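PDB 4CW4: beta-ketoacyl-[acyl-carrier-protein] synthase FabY from Pseudomonas aeruginosa, which catalyses the condensation of acetyl-CoA with malonyl-ACP to give acetoacetyl-ACP, the primer for fatty acid synthesis, and works as a homodimer. Local coordinates for residues E323-S326 with A327-A330; Y585-R588 with A589-G592. All blocks are in the same frame, centred on the assembly; numbering follows the deposited sequence. Where two conformers were deposited one is given.

Contact 1 of 2, residues E323-S326 with A327-A330; sequences EGYS and AMGA
A Schellman motif ends helix 319-327 of the ketosynthase, with Y325 O as the carbonyl that A330 and M328 share. A330 N donates to Y325 O at 3.1 Å, a nearly straight bond (162° at the hydrogen), while M328 N reaches the same oxygen in a weak, more bent bond. Inside this wider turn, G329 N lies 2.6 Å from S326 O, arriving from above the carbonyl plane. G329 has positive phi, 73°, which turns the chain out of the helix. Just before it the regular i to i+4 bond, A327 N to E323 O (2.8 Å), is kept.

The E323 carboxylate pairs with R245 and accepts from the backbone N of V251, both of the second subunit, so this helix end also belongs to the dimer interface. The side chain of Y325 lies about 5 Å from that of C286, the inferred active-site cysteine, and its ring meets F361 edge-to-face. M328 starts back over the helix end, its CG anti to the carbonyl carbon (chi1 -51°) and 3.4 Å from G324 O; the chain then runs extended to SD, which forms an oblique Met-aromatic contact 4.3 Å from Y325 CD1.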
loop_
_atom_site.group_PDB
_atom_site.type_symbol
_atom_site.label_atom_id
_atom_site.label_comp_id
_atom_site.label_asym_id
_atom_site.label_seq_id
_atom_site.Cartn_x
_atom_site.Cartn_y
_atom_site.Cartn_z
ATOM N N GLU A 323 -7.545 2.597 19.711
ATOM C CA GLU A 323 -6.541 2.366 20.740
ATOM C C GLU A 323 -5.118 2.515 20.219
ATOM O O GLU A 323 -4.260 3.037 20.923
ATOM C CB GLU A 323 -6.721 1.018 21.433
ATOM C CG GLU A 323 -5.757 0.878 22.611
ATOM C CD GLU A 323 -5.852 -0.415 23.385
ATOM O OE1 GLU A 323 -6.781 -1.214 23.168
ATOM O OE2 GLU A 323 -4.974 -0.621 24.251
ATOM N N GLY A 324 -4.873 2.063 18.993
ATOM C CA GLY A 324 -3.539 2.160 18.393
ATOM C C GLY A 324 -3.059 3.604 18.250
ATOM O O GLY A 324 -1.915 3.933 18.572
ATOM N N TYR A 325 -3.933 4.475 17.754
ATOM C CA TYR A 325 -3.591 5.886 17.667
ATOM C C TYR A 325 -3.524 6.573 19.033
ATOM O O TYR A 325 -2.663 7.414 19.264
ATOM C CB TYR A 325 -4.536 6.629 16.731
ATOM C CG TYR A 325 -4.275 6.394 15.260
ATOM C CD1 TYR A 325 -3.169 6.941 14.637
ATOM C CD2 TYR A 325 -5.138 5.634 14.499
ATOM C CE1 TYR A 325 -2.931 6.740 13.284
ATOM C CE2 TYR A 325 -4.923 5.437 13.144
ATOM C CZ TYR A 325 -3.807 5.980 12.547
ATOM O OH TYR A 325 -3.563 5.775 11.211
ATOM N N SER A 326 -4.433 6.206 19.930
ATOM C CA SER A 326 -4.414 6.735 21.285
ATOM C C SER A 326 -3.092 6.396 21.973
ATOM O O SER A 326 -2.506 7.229 22.655
ATOM C CB SER A 326 -5.590 6.184 22.092
ATOM O OG SER A 326 -6.825 6.614 21.555
ATOM N N ALA A 327 -2.621 5.171 21.769
ATOM C CA ALA A 327 -1.392 4.693 22.411
ATOM C C ALA A 327 -0.192 5.567 22.031
ATOM O O ALA A 327 0.774 5.661 22.784
ATOM C CB ALA A 327 -1.116 3.229 22.059
ATOM N N MET A 328 -0.265 6.203 20.868
ATOM C CA MET A 328 0.717 7.194 20.433
ATOM C C MET A 328 0.457 8.601 20.954
ATOM O O MET A 328 1.254 9.505 20.714
ATOM C CB MET A 328 0.681 7.331 18.920
ATOM C CG MET A 328 0.766 6.061 18.148
ATOM S SD MET A 328 0.708 6.404 16.388
ATOM C CE MET A 328 2.223 7.335 16.152
ATOM N N GLY A 329 -0.668 8.812 21.621
ATOM C CA GLY A 329 -1.052 10.151 22.036
ATOM C C GLY A 329 -1.524 11.023 20.889
ATOM O O GLY A 329 -1.508 12.241 21.002
ATOM N N ALA A 330 -1.962 10.411 19.792
ATOM C CA ALA A 330 -2.294 11.146 18.563
ATOM C C ALA A 330 -3.700 11.704 18.507
ATOM O O ALA A 330 -3.952 12.631 17.731
ATOM C CB ALA A 330 -2.061 10.256 17.354
#

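Contact 2 of 2, residues Y585-R588 with A589-G592; sequences YDQR and ALQG
R588 reaches forward to Q591 at the C-terminal end of helix 565-590, one face of its guanidinium over Q591 CB. From CB, which lies 3.2 Å from A589 N, the arginine chain sets out with CG anti to its own carbonyl carbon (chi1 -68°). Bends about CB-CG and CG-CD then bring the guanidinium round to Q591. NE forms a salt bridge with D593, just beyond the turn. NH1 is 3.9 Å from Q591 CG. At the guanidinium edge, in plane, NH2 donates to water 1 and NH1 to water 2. Water 2 in turn donates weakly to Q591 OE1, with the guanidinium and amide planes turned 58° apart; water 1 sits too close to OE1 for its bond there to be trusted. The same oxygen accepts a bond from the backbone N of G62.

Beneath these side chains the helix runs out. A589 N meets Y585 O at 2.8 Å in a straight bond (164°), and L590 N still reaches D586 O. Q591 N has only weak bonds, to Q587 O and R588 O. G592, with positive phi, closes a Schellman motif. On the protein side, A589 CB packs 4.0 Å from CZ of the Y585 ring, whose hydroxyl is bonded to D201, and D586 holds R23 and H28. L590 CD1 lies 3.8 Å from Q587 NE2, both side chains also touching E45.

The chemistry suggests a division of labour: apolar contact and the salt bridge of buried D586 to R23 hold the side facing the protein, while on the outer one D593 probably offsets the charge of R588, and water 2 weakly bridges R588 NH1 to the amide oxygen that also accepts from G62 N.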
loop_
_atom_site.group_PDB
_atom_site.type_symbol
_atom_site.label_atom_id
_atom_site.label_comp_id
_atom_site.label_asym_id
_atom_site.label_seq_id
_atom_site.Cartn_x
_atom_site.Cartn_y
_atom_site.Cartn_z
ATOM N N TYR A 585 -28.772 12.779 -12.976
ATOM C CA TYR A 585 -28.251 11.871 -11.966
ATOM C C TYR A 585 -28.374 12.494 -10.569
ATOM O O TYR A 585 -28.833 11.851 -9.646
ATOM C CB TYR A 585 -26.781 11.458 -12.251
ATOM C CG TYR A 585 -26.141 10.869 -11.017
ATOM C CD1 TYR A 585 -26.649 9.719 -10.453
ATOM C CD2 TYR A 585 -25.084 11.499 -10.386
ATOM C CE1 TYR A 585 -26.133 9.205 -9.299
ATOM C CE2 TYR A 585 -24.543 10.989 -9.211
ATOM C CZ TYR A 585 -25.092 9.851 -8.668
ATOM O OH TYR A 585 -24.581 9.310 -7.520
ATOM N N ASP A 586 -27.915 13.722 -10.399
ATOM C CA ASP A 586 -28.015 14.392 -9.097
ATOM C C ASP A 586 -29.463 14.350 -8.583
ATOM O O ASP A 586 -29.697 14.084 -7.422
ATOM C CB ASP A 586 -27.532 15.841 -9.235
ATOM C CG ASP A 586 -27.493 16.599 -7.923
ATOM O OD1 ASP A 586 -27.130 16.017 -6.871
ATOM O OD2 ASP A 586 -27.800 17.812 -7.955
ATOM N N GLN A 587 -30.434 14.602 -9.456
ATOM C CA GLN A 587 -31.842 14.542 -9.063
ATOM C C GLN A 587 -32.237 13.157 -8.591
ATOM O O GLN A 587 -32.976 13.020 -7.616
ATOM C CB GLN A 587 -32.723 14.934 -10.243
ATOM C CG GLN A 587 -32.704 16.419 -10.550
ATOM C CD GLN A 587 -33.647 17.178 -9.664
ATOM O OE1 GLN A 587 -34.881 17.089 -9.804
ATOM N NE2 GLN A 587 -33.088 17.916 -8.729
ATOM N N ARG A 588 -31.770 12.113 -9.273
ATOM C CA ARG A 588 -32.107 10.773 -8.819
ATOM C C ARG A 588 -31.443 10.491 -7.469
ATOM O O ARG A 588 -32.045 9.880 -6.580
ATOM C CB ARG A 588 -31.669 9.720 -9.846
ATOM C CG ARG A 588 -32.454 9.728 -11.186
ATOM C CD ARG A 588 -33.956 9.898 -11.030
ATOM N NE ARG A 588 -34.549 8.912 -10.135
ATOM C CZ ARG A 588 -35.606 9.134 -9.373
ATOM N NH1 ARG A 588 -36.213 10.301 -9.394
ATOM N NH2 ARG A 588 -36.057 8.189 -8.583
ATOM N N ALA A 589 -30.192 10.913 -7.327
ATOM C CA ALA A 589 -29.438 10.667 -6.101
ATOM C C ALA A 589 -30.106 11.340 -4.906
ATOM O O ALA A 589 -30.115 10.787 -3.804
ATOM C CB ALA A 589 -27.990 11.116 -6.271
ATOM N N LEU A 590 -30.685 12.518 -5.134
ATOM C CA LEU A 590 -31.382 13.248 -4.087
ATOM C C LEU A 590 -32.548 12.417 -3.575
ATOM O O LEU A 590 -32.879 12.463 -2.391
ATOM C CB LEU A 590 -31.873 14.611 -4.594
ATOM C CG LEU A 590 -30.771 15.661 -4.696
ATOM C CD1 LEU A 590 -31.214 16.867 -5.534
ATOM C CD2 LEU A 590 -30.329 16.104 -3.302
ATOM N N GLN A 591 -33.149 11.649 -4.478
ATOM C CA GLN A 591 -34.299 10.818 -4.162
ATOM C C GLN A 591 -33.901 9.461 -3.580
ATOM O O GLN A 591 -34.762 8.645 -3.249
ATOM C CB GLN A 591 -35.149 10.620 -5.419
ATOM C CG GLN A 591 -35.912 11.855 -5.846
ATOM C CD GLN A 591 -37.224 11.998 -5.125
ATOM O OE1 GLN A 591 -38.157 11.221 -5.348
ATOM N NE2 GLN A 591 -37.306 12.984 -4.239
ATOM N N GLY A 592 -32.599 9.222 -3.448
ATOM C CA GLY A 592 -32.108 7.957 -2.944
ATOM C C GLY A 592 -31.947 6.884 -4.006
ATOM O O GLY A 592 -31.733 5.708 -3.700
HETATM O O HOH W 1 -38.512 9.623 -7.115
HETATM O O HOH W 2 -38.661 11.988 -8.359
#

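In the fold
Both contacts are helix C-termini, but they lie on opposite sides of the centre of the chain. Their centres are 40 Å apart and their nearest atoms about 28 Å, so they do not touch. Contact 1 comes first, where helix 319-327 passes into the loop before helix 334-341, in the N-terminal domain of the ketosynthase, close to the probable active-site residues and against the second subunit. Contact 2 follows more than 250 residues later, at the end of the long helix 565-590, far from those residues, where it packs against strand 22-23 and helix 40-53 of its own chain. The first thus belongs to the catalytic and dimer region, the second to packing within the subunit.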